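Probable polyketide synthase 1 (PDB 2H84) probably serves as a hybrid polyketide synthase whose C-terminal type III domain, modelled here, extends and cyclises acyl chains, yielding acylpyrones in vitro. Local coordinates at residues Phe272-Leu277 with Phe365-Phe369. Numbering follows the deposited sequence.
Sequences FVDTLL and FEGCF
F272 on helix 261-280 reaches across to F365 and G367 of strand 364-372, part of the thiolase fold, where this helix packs on the C-terminal half of the large mixed sheet. Helix and strand segments run at 37° to each other, their axes 8.8 Å apart. From CB outward, F272 meets F365 first: CB lies near F365 CD1, and CG comes to 3.7 Å from that same atom. With chi1 at -178°, CG trans to the backbone N, the ring is directed at the strand and its face receives CB of F365 in a CH-pi contact, 3.6 Å from the centroid. F365's ring turns its edge to this face, a T-shaped pair with planes at 87°. At its tip, CZ of F272 sits 3.8 Å from G367 N, which lies at the ring edge. An alanine at F272 is likely to open a gap beside G367 N and leave the edge of the F365 ring without its aromatic face. One helical turn on, L276 lays its methyls across the strand backbone, CD2 3.8 Å from C368 N. E366, whose CB bond points away from the helix, forms a salt bridge with R165 of helix 159-171, its side chain about 9 Å from that of C157, the predicted active-site cysteine. At the far end, L277 CD2 touches F369 CE2 at 3.8 Å.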
ATOM      1  N   PHE A 272       8.077   8.819 -23.243  1.00 14.20           N
ATOM      2  CA  PHE A 272       8.310   8.010 -22.053  1.00 14.18           C
ATOM      3  C   PHE A 272       9.285   6.867 -22.344  1.00 15.37           C
ATOM      4  O   PHE A 272      10.264   6.692 -21.617  1.00 14.49           O
ATOM      5  CB  PHE A 272       6.982   7.454 -21.529  1.00 12.87           C
ATOM      6  CG  PHE A 272       7.123   6.653 -20.268  1.00 10.93           C
ATOM      7  CD1 PHE A 272       7.024   5.271 -20.296  1.00  9.72           C
ATOM      8  CD2 PHE A 272       7.329   7.288 -19.046  1.00 10.29           C
ATOM      9  CE1 PHE A 272       7.149   4.530 -19.130  1.00 10.13           C
ATOM     10  CE2 PHE A 272       7.456   6.555 -17.874  1.00  8.49           C
ATOM     11  CZ  PHE A 272       7.355   5.177 -17.914  1.00  9.64           C
ATOM     12  N   VAL A 273       9.021   6.101 -23.405  1.00 16.65           N
ATOM     13  CA  VAL A 273       9.891   4.990 -23.784  1.00 18.38           C
ATOM     14  C   VAL A 273      11.287   5.504 -24.085  1.00 19.73           C
ATOM     15  O   VAL A 273      12.260   4.756 -24.000  1.00 21.13           O
ATOM     16  CB  VAL A 273       9.390   4.263 -25.036  1.00 19.03           C
ATOM     17  CG1 VAL A 273      10.281   3.069 -25.306  1.00 17.78           C
ATOM     18  CG2 VAL A 273       7.943   3.826 -24.857  1.00 19.65           C
ATOM     19  N   ASP A 274      11.379   6.781 -24.449  1.00 20.15           N
ATOM     20  CA  ASP A 274      12.663   7.398 -24.738  1.00 20.79           C
ATOM     21  C   ASP A 274      13.422   7.640 -23.447  1.00 20.52           C
ATOM     22  O   ASP A 274      14.626   7.409 -23.382  1.00 19.65           O
ATOM     23  CB  ASP A 274      12.490   8.725 -25.483  1.00 22.27           C
ATOM     24  CG  ASP A 274      12.330   8.536 -26.977  1.00 23.82           C
ATOM     25  OD1 ASP A 274      12.539   7.404 -27.460  1.00 25.62           O
ATOM     26  OD2 ASP A 274      12.008   9.515 -27.674  1.00 23.63           O
ATOM     27  N   THR A 275      12.722   8.094 -22.416  1.00 20.75           N
ATOM     28  CA  THR A 275      13.375   8.341 -21.143  1.00 21.27           C
ATOM     29  C   THR A 275      13.894   7.034 -20.563  1.00 20.92           C
ATOM     30  O   THR A 275      14.944   7.016 -19.930  1.00 21.46           O
ATOM     31  CB  THR A 275      12.423   8.995 -20.142  1.00 22.01           C
ATOM     32  OG1 THR A 275      11.982  10.253 -20.660  1.00 25.18           O
ATOM     33  CG2 THR A 275      13.121   9.217 -18.814  1.00 21.18           C
ATOM     34  N   LEU A 276      13.160   5.945 -20.782  1.00 20.74           N
ATOM     35  CA  LEU A 276      13.563   4.627 -20.292  1.00 21.63           C
ATOM     36  C   LEU A 276      14.797   4.112 -21.039  1.00 24.70           C
ATOM     37  O   LEU A 276      15.725   3.564 -20.428  1.00 24.31           O
ATOM     38  CB  LEU A 276      12.426   3.617 -20.464  1.00 18.94           C
ATOM     39  CG  LEU A 276      12.765   2.174 -20.067  1.00 17.87           C
ATOM     40  CD1 LEU A 276      13.039   2.110 -18.581  1.00 19.67           C
ATOM     41  CD2 LEU A 276      11.618   1.243 -20.417  1.00 16.73           C
ATOM     42  N   LEU A 277      14.800   4.288 -22.361  1.00 28.23           N
ATOM     43  CA  LEU A 277      15.917   3.842 -23.196  1.00 31.43           C
ATOM     44  C   LEU A 277      17.249   4.516 -22.889  1.00 32.09           C
ATOM     45  O   LEU A 277      18.300   3.884 -22.984  1.00 31.53           O
ATOM     46  CB  LEU A 277      15.605   4.036 -24.681  1.00 33.82           C
ATOM     47  CG  LEU A 277      14.831   2.917 -25.378  1.00 35.93           C
ATOM     48  CD1 LEU A 277      15.165   2.872 -26.748  1.00 38.37           C
ATOM     49  CD2 LEU A 277      15.247   1.644 -24.961  1.00 36.83           C
ATOM     50  N   PHE A 365       2.586   6.345 -15.805  1.00 10.79           N
ATOM     51  CA  PHE A 365       3.154   5.279 -16.615  1.00 13.24           C
ATOM     52  C   PHE A 365       4.191   4.600 -15.768  1.00 14.82           C
ATOM     53  O   PHE A 365       4.834   5.239 -14.939  1.00 16.43           O
ATOM     54  CB  PHE A 365       3.843   5.810 -17.884  1.00 14.39           C
ATOM     55  CG  PHE A 365       2.910   6.472 -18.874  1.00 16.70           C
ATOM     56  CD1 PHE A 365       3.430   7.087 -20.015  1.00 16.36           C
ATOM     57  CD2 PHE A 365       1.527   6.485 -18.676  1.00 17.40           C
ATOM     58  CE1 PHE A 365       2.592   7.702 -20.952  1.00 17.38           C
ATOM     59  CE2 PHE A 365       0.676   7.100 -19.606  1.00 17.66           C
ATOM     60  CZ  PHE A 365       1.212   7.713 -20.748  1.00 17.86           C
ATOM     61  N   GLU A 366       4.316   3.293 -15.951  1.00 15.61           N
ATOM     62  CA  GLU A 366       5.330   2.507 -15.269  1.00 16.86           C
ATOM     63  C   GLU A 366       6.062   1.836 -16.415  1.00 17.85           C
ATOM     64  O   GLU A 366       5.436   1.407 -17.374  1.00 17.86           O
ATOM     65  CB  GLU A 366       4.704   1.444 -14.357  1.00 17.77           C
ATOM     66  CG  GLU A 366       4.158   1.936 -13.028  1.00 19.31           C
ATOM     67  CD  GLU A 366       5.243   2.345 -12.034  1.00 20.93           C
ATOM     68  OE1 GLU A 366       6.410   1.909 -12.173  1.00 21.29           O
ATOM     69  OE2 GLU A 366       4.920   3.111 -11.099  1.00 22.16           O
ATOM     70  N   GLY A 367       7.381   1.765 -16.338  1.00 19.38           N
ATOM     71  CA  GLY A 367       8.121   1.118 -17.399  1.00 20.59           C
ATOM     72  C   GLY A 367       9.289   0.358 -16.808  1.00 21.14           C
ATOM     73  O   GLY A 367       9.680   0.577 -15.657  1.00 21.88           O
ATOM     74  N   CYS A 368       9.845  -0.547 -17.595  1.00 21.89           N
ATOM     75  CA  CYS A 368      10.963  -1.331 -17.136  1.00 23.28           C
ATOM     76  C   CYS A 368      11.696  -1.924 -18.336  1.00 23.72           C
ATOM     77  O   CYS A 368      11.068  -2.367 -19.297  1.00 24.31           O
ATOM     78  CB  CYS A 368      10.464  -2.434 -16.219  1.00 22.91           C
ATOM     79  SG  CYS A 368      11.763  -3.221 -15.306  1.00 23.34           S
ATOM     80  N   PHE A 369      13.024  -1.920 -18.273  1.00 23.21           N
ATOM     81  CA  PHE A 369      13.839  -2.439 -19.353  1.00 23.15           C
ATOM     82  C   PHE A 369      14.515  -3.685 -18.852  1.00 22.53           C
ATOM     83  O   PHE A 369      15.350  -3.631 -17.944  1.00 21.99           O
ATOM     84  CB  PHE A 369      14.856  -1.379 -19.781  1.00 23.05           C
ATOM     85  CG  PHE A 369      15.632  -1.737 -21.016  1.00 23.37           C
ATOM     86  CD1 PHE A 369      16.814  -2.451 -20.914  1.00 22.13           C
ATOM     87  CD2 PHE A 369      15.175  -1.372 -22.284  1.00 24.58           C
ATOM     88  CE1 PHE A 369      17.530  -2.807 -22.050  1.00 23.05           C
ATOM     89  CE2 PHE A 369      15.890  -1.728 -23.441  1.00 23.57           C
ATOM     90  CZ  PHE A 369      17.069  -2.446 -23.319  1.00 23.15           C
TER